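PDB 5D6A: predicted ATPase of the ABC class from Vibrio vulnificus, which probably binds and hydrolyses ATP as an ABC-class ATPase, and is captured here with the non-hydrolysable analogue AMP-PNP in its nucleotide pocket. Local coordinates for residues 41-46 with 145-150; 111-116 with 155-160; 460-465 with 562-567; 488-493 with 514-519. All coordinates share one frame; numbering follows the deposited sequence.

Contact 1: 41-46 with 145-150; sequences RAYQQI and NLPAEG
Tyr43 meets Leu146 and Pro147 in a buried, mostly apolar contact with one polar anchor, joining the 3-10 turn before strand 48-51 to the loop that leaves strand 137-144. The anchor is the phenol: Tyr43 OH donates to Pro147 O over 2.7 Å. The hydroxyl lies in the carbonyl plane, with a C=O...donor angle of 149°, so a loop carbonyl receives a well-directed donor. The ring itself is covered by Leu146, whose CD1 sits 3.8 Å from the centroid of the Tyr43 ring and 21° off its normal, a CH-pi contact over one face. Leu146 CD1 is extended away from CA (chi2 175°), which carries it back along the ring toward Tyr43 CD1, 3.6 Å away, while Leu146 CB stays at the phenol end, 3.8 Å from Tyr43 CZ. Leu146 thus lies along the ring head to tail with Tyr43. Tyr40 meets the Tyr43 ring edge-to-face and also hydrogen-bonds Leu146 O through its own hydroxyl, while Ala158 of helix 155-172 and Ile153 add further packing. This is core packing of the N-terminal region, where helices pack on an antiparallel sheet and a connecting turn is pinned against the loop leading to the hairpin of strands 148-149 and 152-153.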
# COMPACT_ATOMS: atom_id res chain seq x y z
N ARG A 41 -28.03 17.21 -17.62
CA ARG A 41 -28.42 15.99 -18.31
C ARG A 41 -28.46 16.20 -19.82
O ARG A 41 -28.20 15.28 -20.60
CB ARG A 41 -29.80 15.55 -17.82
CG ARG A 41 -30.26 14.19 -18.33
CD ARG A 41 -31.68 13.89 -17.90
NE ARG A 41 -32.08 12.54 -18.29
CZ ARG A 41 -32.47 12.18 -19.51
NH1 ARG A 41 -32.50 13.07 -20.50
NH2 ARG A 41 -32.81 10.92 -19.75
N ALA A 42 -28.78 17.43 -20.23
CA ALA A 42 -28.89 17.78 -21.65
C ALA A 42 -27.63 17.51 -22.49
O ALA A 42 -27.73 17.37 -23.71
CB ALA A 42 -29.32 19.24 -21.80
N TYR A 43 -26.46 17.44 -21.86
CA TYR A 43 -25.23 17.15 -22.61
C TYR A 43 -25.30 15.83 -23.39
O TYR A 43 -24.58 15.64 -24.37
CB TYR A 43 -23.98 17.13 -21.71
CG TYR A 43 -23.35 18.48 -21.43
CD1 TYR A 43 -22.72 19.19 -22.46
CD2 TYR A 43 -23.31 19.01 -20.15
CE1 TYR A 43 -22.12 20.41 -22.22
CE2 TYR A 43 -22.70 20.23 -19.90
CZ TYR A 43 -22.11 20.93 -20.94
OH TYR A 43 -21.50 22.14 -20.70
N GLN A 44 -26.17 14.92 -22.95
CA GLN A 44 -26.35 13.63 -23.63
C GLN A 44 -26.67 13.79 -25.11
O GLN A 44 -26.40 12.89 -25.91
CB GLN A 44 -27.47 12.82 -22.96
CG GLN A 44 -27.11 12.27 -21.59
CD GLN A 44 -26.01 11.23 -21.66
OE1 GLN A 44 -25.87 10.54 -22.67
NE2 GLN A 44 -25.25 11.10 -20.58
N GLN A 45 -27.25 14.93 -25.48
CA GLN A 45 -27.62 15.21 -26.87
C GLN A 45 -26.40 15.51 -27.75
O GLN A 45 -26.48 15.44 -28.97
CB GLN A 45 -28.60 16.38 -26.92
CG GLN A 45 -29.92 16.11 -26.19
CD GLN A 45 -30.84 17.31 -26.17
OE1 GLN A 45 -30.61 18.31 -26.86
NE2 GLN A 45 -31.91 17.22 -25.39
N ILE A 46 -25.28 15.84 -27.12
CA ILE A 46 -24.03 16.15 -27.83
C ILE A 46 -23.37 14.86 -28.34
O ILE A 46 -22.62 14.88 -29.31
CB ILE A 46 -23.05 16.91 -26.91
CG1 ILE A 46 -23.68 18.22 -26.42
CG2 ILE A 46 -21.73 17.19 -27.62
CD1 ILE A 46 -24.14 19.14 -27.54
N ASN A 145 -13.65 17.76 -19.39
CA ASN A 145 -14.54 18.05 -18.28
C ASN A 145 -15.52 19.15 -18.68
O ASN A 145 -15.18 20.33 -18.68
CB ASN A 145 -13.73 18.46 -17.04
CG ASN A 145 -14.58 18.57 -15.79
OD1 ASN A 145 -15.79 18.36 -15.82
ND2 ASN A 145 -13.94 18.89 -14.68
N LEU A 146 -16.74 18.75 -19.02
CA LEU A 146 -17.78 19.68 -19.46
C LEU A 146 -18.20 20.63 -18.32
O LEU A 146 -18.55 20.17 -17.23
CB LEU A 146 -18.99 18.91 -20.00
CG LEU A 146 -18.70 17.99 -21.19
CD1 LEU A 146 -19.93 17.18 -21.56
CD2 LEU A 146 -18.19 18.78 -22.39
N PRO A 147 -18.18 21.95 -18.59
CA PRO A 147 -18.49 22.97 -17.58
C PRO A 147 -19.97 23.24 -17.35
O PRO A 147 -20.82 22.85 -18.15
CB PRO A 147 -17.83 24.22 -18.17
CG PRO A 147 -17.99 24.05 -19.64
CD PRO A 147 -17.89 22.56 -19.90
N ALA A 148 -20.25 23.94 -16.25
CA ALA A 148 -21.60 24.29 -15.86
C ALA A 148 -21.55 25.20 -14.63
O ALA A 148 -20.55 25.22 -13.92
CB ALA A 148 -22.41 23.04 -15.56
N GLU A 149 -22.64 25.94 -14.39
CA GLU A 149 -22.72 26.83 -13.23
C GLU A 149 -23.38 26.08 -12.07
O GLU A 149 -24.47 26.43 -11.62
CB GLU A 149 -23.48 28.12 -13.58
CG GLU A 149 -24.89 27.92 -14.15
CD GLU A 149 -25.63 29.22 -14.40
OE1 GLU A 149 -25.02 30.31 -14.24
OE2 GLU A 149 -26.82 29.17 -14.77
N GLY A 150 -22.69 25.05 -11.59
CA GLY A 150 -23.20 24.21 -10.52
C GLY A 150 -23.84 22.99 -11.15
O GLY A 150 -23.45 21.85 -10.89

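Contact 2: 111-116 with 155-160; sequences KQENAI and AKKAIN
Glu113 and Lys157 form a single salt bridge that joins the turn after helix 92-109 to the first turn of helix 155-172. The close part is confined to two atoms: Glu113 OE1 and Lys157 NZ are 2.6 Å apart. The grip is one-sided, because the other carboxylate oxygen, Glu113 OE2, is 3.8 Å from Lys157 NZ. The carboxylate and the ammonium arrive from opposite directions. Glu113 CG stands anti to the backbone N (chi1 -166°), and a bend at chi2 (64°) then turns the carboxylate toward the helix. Lys157 also bends at chi2 but is extended beyond it, so that its tip reaches the acid although its CB does not point there.

Around this pair the fit is slack. The nearest CA atoms, those of Glu113 and Asn160, are 10.1 Å apart, and the segments bury just 79 Å² between them. Glu113 is itself buried, with Ile161 and His165 against its side chain, whereas Lys157 is partly exposed, so the bridge lies at the border of the packed region; the burial of the acid would probably strengthen the attraction.

Glu113 also opens a type I beta turn, residues 113-116, with Ile116 N to Glu113 O at 3.1 Å. That turn feeds strand 116-117, which pairs with strand 137-144, while Ala115 hydrogen-bonds Asn145 and the Lys157 side chain rests on Pro147 near the start of helix 155-172.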
# COMPACT_ATOMS: atom_id res chain seq x y z
N LYS A 111 -2.25 22.90 -21.60
CA LYS A 111 -2.08 23.27 -20.19
C LYS A 111 -2.99 24.43 -19.82
O LYS A 111 -3.58 24.43 -18.74
CB LYS A 111 -0.64 23.68 -19.89
CG LYS A 111 0.38 22.57 -19.99
CD LYS A 111 1.77 23.06 -19.59
CE LYS A 111 2.25 24.21 -20.46
NZ LYS A 111 3.63 24.64 -20.12
N GLN A 112 -3.09 25.42 -20.70
CA GLN A 112 -3.93 26.60 -20.45
C GLN A 112 -5.42 26.26 -20.45
O GLN A 112 -6.25 27.10 -20.12
CB GLN A 112 -3.64 27.74 -21.44
CG GLN A 112 -2.26 28.37 -21.35
CD GLN A 112 -1.14 27.52 -21.94
OE1 GLN A 112 -1.38 26.47 -22.53
NE2 GLN A 112 0.10 27.99 -21.78
N GLU A 113 -5.77 25.03 -20.84
CA GLU A 113 -7.16 24.62 -20.83
C GLU A 113 -7.25 23.33 -20.02
O GLU A 113 -7.19 22.23 -20.56
CB GLU A 113 -7.67 24.41 -22.26
CG GLU A 113 -9.18 24.31 -22.36
CD GLU A 113 -9.87 25.59 -21.94
OE1 GLU A 113 -10.99 25.50 -21.40
OE2 GLU A 113 -9.29 26.68 -22.13
N ASN A 114 -7.38 23.49 -18.70
CA ASN A 114 -7.44 22.35 -17.77
C ASN A 114 -8.65 21.43 -17.93
O ASN A 114 -8.66 20.32 -17.40
CB ASN A 114 -7.32 22.83 -16.32
CG ASN A 114 -8.42 23.79 -15.93
OD1 ASN A 114 -9.37 24.01 -16.67
ND2 ASN A 114 -8.29 24.38 -14.74
N ALA A 115 -9.68 21.90 -18.64
CA ALA A 115 -10.86 21.08 -18.88
C ALA A 115 -10.49 19.88 -19.76
O ALA A 115 -11.16 18.85 -19.74
CB ALA A 115 -11.96 21.91 -19.54
N ILE A 116 -9.42 20.04 -20.53
CA ILE A 116 -8.92 18.99 -21.41
C ILE A 116 -7.81 18.24 -20.69
O ILE A 116 -6.98 18.85 -20.02
CB ILE A 116 -8.38 19.58 -22.72
CG1 ILE A 116 -9.50 20.33 -23.46
CG2 ILE A 116 -7.80 18.47 -23.60
CD1 ILE A 116 -9.04 21.03 -24.72
N ALA A 155 -23.06 26.73 -22.18
CA ALA A 155 -22.80 26.43 -23.58
C ALA A 155 -21.66 27.26 -24.16
O ALA A 155 -20.79 26.73 -24.83
CB ALA A 155 -24.06 26.62 -24.42
N LYS A 156 -21.67 28.56 -23.88
CA LYS A 156 -20.63 29.45 -24.40
C LYS A 156 -19.23 29.00 -24.00
O LYS A 156 -18.29 29.10 -24.80
CB LYS A 156 -20.87 30.90 -23.94
CG LYS A 156 -19.89 31.89 -24.56
CD LYS A 156 -20.26 33.32 -24.24
CE LYS A 156 -19.33 34.28 -24.96
NZ LYS A 156 -19.69 35.71 -24.71
N LYS A 157 -19.09 28.49 -22.78
CA LYS A 157 -17.79 28.02 -22.30
C LYS A 157 -17.49 26.71 -23.04
O LYS A 157 -16.40 26.52 -23.56
CB LYS A 157 -17.82 27.78 -20.79
CG LYS A 157 -16.50 28.04 -20.07
CD LYS A 157 -15.30 27.39 -20.73
CE LYS A 157 -14.02 27.72 -19.98
NZ LYS A 157 -12.81 27.17 -20.65
N ALA A 158 -18.49 25.82 -23.08
CA ALA A 158 -18.36 24.53 -23.77
C ALA A 158 -17.95 24.71 -25.23
O ALA A 158 -17.13 23.96 -25.74
CB ALA A 158 -19.67 23.76 -23.68
N ILE A 159 -18.54 25.71 -25.88
CA ILE A 159 -18.21 26.04 -27.27
C ILE A 159 -16.74 26.43 -27.37
O ILE A 159 -16.01 25.93 -28.22
CB ILE A 159 -19.10 27.19 -27.81
CG1 ILE A 159 -20.55 26.74 -27.95
CG2 ILE A 159 -18.62 27.66 -29.17
CD1 ILE A 159 -21.51 27.85 -28.31
N ASN A 160 -16.32 27.33 -26.48
CA ASN A 160 -14.94 27.80 -26.45
C ASN A 160 -13.94 26.65 -26.31
O ASN A 160 -12.90 26.64 -26.97
CB ASN A 160 -14.76 28.79 -25.29
CG ASN A 160 -13.38 29.43 -25.27
OD1 ASN A 160 -12.78 29.66 -26.31
ND2 ASN A 160 -12.89 29.74 -24.07

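Contact 3: 460-465 with 562-567; sequences PPRALH and ALNRMR
Arg462 reaches Asn564 with its guanidinium while, two residues on, Leu464 meets Leu563. From Arg462 CB the chain leads toward the helix end, with CG anti to the carbonyl carbon (chi1 -62°). CB, CG and CD make no close approach to residues 562-567, and a bend at chi3 sets the direction of the head. NE has a hydrogen-bond partner beyond the two segments. NH1 donates to His312 O and also to a water 3.2 Å from Arg462 NH1, which passes a hydrogen on to Asn564 O at 3.0 Å. Arg462 NH2 donates to Asn564 OD1 over 2.9 Å with an N-H...acceptor angle of 136°. This bond is bent, and NH2 lies 56° out of the amide carbonyl plane, so it misses the lone pairs. Glu352 OE1 makes a salt bridge to the same NH2, so the buried charge probably finds its main counter-ion there, with Phe571 adding a cation-pi contact.

Beside this polar group, Leu464 CD2 and Leu563 CD2 meet tip to tip at 3.4 Å. Strand 463-465 runs between strands 525-526 and 571-572 in an antiparallel sheet. Helix 556-564 ends against it, with Trp516 of helix 506-519 packing on Leu563, and helix 339-352 brings Glu349 to both Arg462 and Asn564.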
# COMPACT_ATOMS: atom_id res chain seq x y z
N PRO A 460 2.65 -29.01 -15.75
CA PRO A 460 1.80 -28.40 -16.77
C PRO A 460 1.09 -27.20 -16.15
O PRO A 460 0.75 -27.24 -14.96
CB PRO A 460 0.79 -29.51 -17.11
CG PRO A 460 0.80 -30.42 -15.93
CD PRO A 460 2.19 -30.36 -15.38
N PRO A 461 0.85 -26.13 -16.93
CA PRO A 461 0.20 -24.97 -16.34
C PRO A 461 -1.22 -25.27 -15.87
O PRO A 461 -1.87 -26.16 -16.42
CB PRO A 461 0.16 -23.94 -17.49
CG PRO A 461 1.03 -24.50 -18.57
CD PRO A 461 1.04 -25.98 -18.39
N ARG A 462 -1.67 -24.55 -14.85
CA ARG A 462 -3.03 -24.73 -14.34
C ARG A 462 -4.01 -24.21 -15.38
O ARG A 462 -3.76 -23.19 -16.01
CB ARG A 462 -3.24 -23.92 -13.06
CG ARG A 462 -2.35 -24.30 -11.88
CD ARG A 462 -2.41 -23.20 -10.83
NE ARG A 462 -1.86 -21.95 -11.35
CZ ARG A 462 -1.94 -20.77 -10.74
NH1 ARG A 462 -2.56 -20.64 -9.57
NH2 ARG A 462 -1.41 -19.69 -11.31
N ALA A 463 -5.12 -24.92 -15.55
CA ALA A 463 -6.13 -24.47 -16.48
C ALA A 463 -6.97 -23.38 -15.80
O ALA A 463 -7.19 -23.43 -14.59
CB ALA A 463 -7.01 -25.64 -16.90
N LEU A 464 -7.41 -22.40 -16.58
CA LEU A 464 -8.23 -21.31 -16.06
C LEU A 464 -9.68 -21.48 -16.51
O LEU A 464 -9.93 -21.82 -17.66
CB LEU A 464 -7.71 -19.96 -16.55
CG LEU A 464 -8.50 -18.70 -16.15
CD1 LEU A 464 -8.53 -18.52 -14.64
CD2 LEU A 464 -7.91 -17.47 -16.82
N HIS A 465 -10.63 -21.23 -15.61
CA HIS A 465 -12.04 -21.33 -15.95
C HIS A 465 -12.46 -19.97 -16.51
O HIS A 465 -13.06 -19.15 -15.81
CB HIS A 465 -12.89 -21.66 -14.72
CG HIS A 465 -14.27 -22.13 -15.04
ND1 HIS A 465 -14.88 -23.18 -14.38
CD2 HIS A 465 -15.14 -21.75 -16.01
CE1 HIS A 465 -16.08 -23.39 -14.89
NE2 HIS A 465 -16.26 -22.54 -15.89
N ALA A 562 -1.96 -10.64 -11.57
CA ALA A 562 -3.17 -10.01 -11.03
C ALA A 562 -4.27 -11.05 -10.86
O ALA A 562 -5.01 -11.06 -9.87
CB ALA A 562 -3.65 -8.90 -11.94
N LEU A 563 -4.37 -11.94 -11.84
CA LEU A 563 -5.38 -12.99 -11.85
C LEU A 563 -5.11 -14.04 -10.76
O LEU A 563 -6.04 -14.59 -10.19
CB LEU A 563 -5.42 -13.63 -13.25
CG LEU A 563 -6.61 -14.48 -13.66
CD1 LEU A 563 -7.93 -13.75 -13.45
CD2 LEU A 563 -6.45 -14.87 -15.12
N ASN A 564 -3.83 -14.28 -10.47
CA ASN A 564 -3.43 -15.23 -9.42
C ASN A 564 -3.81 -14.72 -8.04
O ASN A 564 -3.87 -15.50 -7.09
CB ASN A 564 -1.91 -15.46 -9.45
CG ASN A 564 -1.44 -16.20 -10.69
OD1 ASN A 564 -2.21 -16.90 -11.34
ND2 ASN A 564 -0.16 -16.07 -11.00
N ARG A 565 -4.06 -13.42 -7.93
CA ARG A 565 -4.42 -12.79 -6.66
C ARG A 565 -5.90 -12.44 -6.55
O ARG A 565 -6.33 -11.89 -5.53
CB ARG A 565 -3.57 -11.54 -6.44
CG ARG A 565 -2.11 -11.88 -6.21
CD ARG A 565 -1.19 -10.67 -6.31
NE ARG A 565 0.17 -11.04 -5.96
CZ ARG A 565 1.01 -11.69 -6.76
NH1 ARG A 565 2.23 -11.99 -6.33
NH2 ARG A 565 0.64 -12.05 -7.99
N MSE A 566 -6.68 -12.77 -7.58
CA MSE A 566 -8.12 -12.53 -7.55
C MSE A 566 -8.71 -13.70 -6.80
O MSE A 566 -8.52 -14.85 -7.19
CB MSE A 566 -8.70 -12.40 -8.95
CG MSE A 566 -9.88 -11.45 -8.97
SE MSE A 566 -11.55 -12.47 -9.18
CE MSE A 566 -11.32 -12.94 -11.07
N ARG A 567 -9.42 -13.40 -5.72
CA ARG A 567 -9.97 -14.43 -4.82
C ARG A 567 -11.06 -15.35 -5.38
O ARG A 567 -11.33 -16.40 -4.79
CB ARG A 567 -10.43 -13.75 -3.53
CG ARG A 567 -9.29 -13.01 -2.85
CD ARG A 567 -9.71 -12.25 -1.61
NE ARG A 567 -8.54 -11.65 -0.97
CZ ARG A 567 -7.74 -12.27 -0.10
NH1 ARG A 567 -7.97 -13.54 0.24
NH2 ARG A 567 -6.71 -11.63 0.43
O HOH W 1 -2.97 -18.38 -7.35

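Contact 4: 488-493 with 514-519; sequences LRFGKE and WVWYQL
Arg489 NE donates to Gly491 O at 2.7 Å, almost straight at 169°, the shortest polar bond beside the apolar contact in which Phe490 and Leu488 meet Trp516. It ties the strand to the turn that follows, with the acceptor close to the guanidinium plane. The turn, Phe490 to Glu493, is of type II', and Phe490 N reaches Glu493 O at 2.9 Å; with strands 487-490 and 493-496 it makes a tight beta hairpin. Helix 506-519 packs on this hairpin, its 514-519 axis running 10.0 Å from that of strand 488-490 and in roughly the same direction. Trp516 lies between the helix and the hairpin. Its six-membered ring presents an edge to the face of Phe490 in a T-shaped pair, centroids 5.3 Å apart and planes at 74°, with Trp516 CE3 the indole atom over the phenyl, 3.6 Å from Phe490 CG. Further out, Phe490 CE1 touches Trp516 CB, also at 3.6 Å. Phe490 CG is anti to the backbone N (chi1 -169°), which sends the ring toward the helix. Two residues earlier on the same side of the strand, Leu488 CD2 lies over a face of the indole, 4.0 Å from the centroid of the Trp516 six-membered ring. Leu473 of helix 468-475 packs on Phe490, and Val559 and Ala562 of helix 556-564 on Trp516.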
# COMPACT_ATOMS: atom_id res chain seq x y z
N LEU A 488 -7.64 -3.20 -8.40
CA LEU A 488 -8.35 -3.48 -9.65
C LEU A 488 -9.72 -4.05 -9.33
O LEU A 488 -9.82 -5.10 -8.70
CB LEU A 488 -7.58 -4.46 -10.52
CG LEU A 488 -8.34 -4.97 -11.76
CD1 LEU A 488 -8.81 -3.83 -12.65
CD2 LEU A 488 -7.49 -5.96 -12.54
N ARG A 489 -10.76 -3.37 -9.79
CA ARG A 489 -12.12 -3.82 -9.56
C ARG A 489 -12.69 -4.53 -10.79
O ARG A 489 -12.68 -3.98 -11.89
CB ARG A 489 -13.02 -2.66 -9.16
CG ARG A 489 -14.44 -3.09 -8.86
CD ARG A 489 -15.31 -1.95 -8.38
NE ARG A 489 -16.68 -2.40 -8.15
CZ ARG A 489 -17.64 -1.64 -7.64
NH1 ARG A 489 -17.39 -0.38 -7.28
NH2 ARG A 489 -18.86 -2.14 -7.48
N PHE A 490 -13.18 -5.75 -10.57
CA PHE A 490 -13.77 -6.55 -11.62
C PHE A 490 -15.09 -7.04 -11.05
O PHE A 490 -15.15 -8.05 -10.34
CB PHE A 490 -12.83 -7.70 -11.99
CG PHE A 490 -13.22 -8.44 -13.24
CD1 PHE A 490 -12.98 -7.88 -14.49
CD2 PHE A 490 -13.79 -9.70 -13.17
CE1 PHE A 490 -13.33 -8.56 -15.65
CE2 PHE A 490 -14.14 -10.38 -14.32
CZ PHE A 490 -13.91 -9.81 -15.57
N GLY A 491 -16.16 -6.30 -11.34
CA GLY A 491 -17.48 -6.60 -10.81
C GLY A 491 -17.52 -6.06 -9.38
O GLY A 491 -17.27 -4.88 -9.15
N LYS A 492 -17.83 -6.94 -8.43
CA LYS A 492 -17.87 -6.57 -7.02
C LYS A 492 -16.53 -6.94 -6.35
O LYS A 492 -16.30 -6.59 -5.19
CB LYS A 492 -19.04 -7.29 -6.32
CG LYS A 492 -20.41 -6.80 -6.79
CD LYS A 492 -21.56 -7.77 -6.52
CE LYS A 492 -21.82 -8.07 -5.05
NZ LYS A 492 -20.79 -8.94 -4.41
N GLU A 493 -15.66 -7.63 -7.09
CA GLU A 493 -14.38 -8.11 -6.57
C GLU A 493 -13.23 -7.11 -6.71
O GLU A 493 -13.04 -6.52 -7.77
CB GLU A 493 -13.99 -9.40 -7.28
CG GLU A 493 -15.07 -10.48 -7.22
CD GLU A 493 -15.43 -10.87 -5.80
OE1 GLU A 493 -14.51 -11.01 -4.97
OE2 GLU A 493 -16.63 -11.06 -5.52
N TRP A 514 -9.58 -5.22 -18.66
CA TRP A 514 -10.24 -5.42 -19.95
C TRP A 514 -9.76 -6.67 -20.69
O TRP A 514 -10.41 -7.12 -21.64
CB TRP A 514 -10.18 -4.15 -20.80
CG TRP A 514 -11.08 -3.10 -20.22
CD1 TRP A 514 -10.71 -2.00 -19.49
CD2 TRP A 514 -12.51 -3.10 -20.25
NE1 TRP A 514 -11.82 -1.30 -19.10
CE2 TRP A 514 -12.94 -1.95 -19.55
CE3 TRP A 514 -13.48 -3.95 -20.81
CZ2 TRP A 514 -14.30 -1.62 -19.40
CZ3 TRP A 514 -14.82 -3.62 -20.66
CH2 TRP A 514 -15.22 -2.47 -19.96
N VAL A 515 -8.64 -7.24 -20.25
CA VAL A 515 -8.16 -8.50 -20.82
C VAL A 515 -9.01 -9.59 -20.19
O VAL A 515 -9.45 -10.51 -20.87
CB VAL A 515 -6.67 -8.75 -20.53
CG1 VAL A 515 -6.29 -10.19 -20.86
CG2 VAL A 515 -5.81 -7.77 -21.32
N TRP A 516 -9.23 -9.47 -18.89
CA TRP A 516 -10.08 -10.40 -18.14
C TRP A 516 -11.46 -10.44 -18.79
O TRP A 516 -12.03 -11.51 -18.99
CB TRP A 516 -10.21 -9.92 -16.69
CG TRP A 516 -8.96 -10.06 -15.86
CD1 TRP A 516 -7.68 -10.26 -16.30
CD2 TRP A 516 -8.86 -9.86 -14.45
NE1 TRP A 516 -6.81 -10.27 -15.24
CE2 TRP A 516 -7.51 -10.02 -14.09
CE3 TRP A 516 -9.79 -9.58 -13.44
CZ2 TRP A 516 -7.06 -9.92 -12.78
CZ3 TRP A 516 -9.35 -9.48 -12.13
CH2 TRP A 516 -7.99 -9.65 -11.81
N TYR A 517 -11.97 -9.26 -19.13
CA TYR A 517 -13.28 -9.12 -19.77
C TYR A 517 -13.34 -9.96 -21.04
O TYR A 517 -14.38 -10.53 -21.36
CB TYR A 517 -13.56 -7.65 -20.09
CG TYR A 517 -14.91 -7.40 -20.75
CD1 TYR A 517 -16.07 -7.28 -19.99
CD2 TYR A 517 -15.01 -7.26 -22.13
CE1 TYR A 517 -17.30 -7.05 -20.59
CE2 TYR A 517 -16.23 -7.03 -22.74
CZ TYR A 517 -17.38 -6.93 -21.97
OH TYR A 517 -18.59 -6.70 -22.57
N GLN A 518 -12.23 -10.03 -21.77
CA GLN A 518 -12.17 -10.81 -23.01
C GLN A 518 -12.08 -12.31 -22.72
O GLN A 518 -12.66 -13.11 -23.45
CB GLN A 518 -11.00 -10.36 -23.89
CG GLN A 518 -11.15 -8.95 -24.41
CD GLN A 518 -10.02 -8.53 -25.33
OE1 GLN A 518 -9.24 -9.36 -25.78
NE2 GLN A 518 -9.94 -7.24 -25.61
N LEU A 519 -11.35 -12.67 -21.67
CA LEU A 519 -11.22 -14.07 -21.28
C LEU A 519 -12.61 -14.61 -20.94
O LEU A 519 -12.92 -15.77 -21.22
CB LEU A 519 -10.29 -14.23 -20.07
CG LEU A 519 -8.82 -13.83 -20.24
CD1 LEU A 519 -8.10 -13.91 -18.91
CD2 LEU A 519 -8.12 -14.70 -21.28

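The four contacts fall into two touching pairs. Contacts 1 and 2, with centres 12 Å apart in the N-terminal region, share a probable hydrogen bond from Asn145 N to Ala115 O at 2.7 Å. Contacts 3 and 4 have centres 13 Å apart: Trp516 CZ2 of contact 4 lies 3.5 Å from Leu563 N of contact 3, so one indole serves both. Between the pairs the nearest approach, contact 1 to contact 4, is about 17 Å between nearest atoms. None of the four includes residues of the AMP-PNP pocket, whose residues fall between 217 and 428. Residues 562-567 reach P-loop-domain residues through Arg565 to Glu306 and Met566 O to His312 NE2, and Arg567 packs on Asn222 of the second subunit.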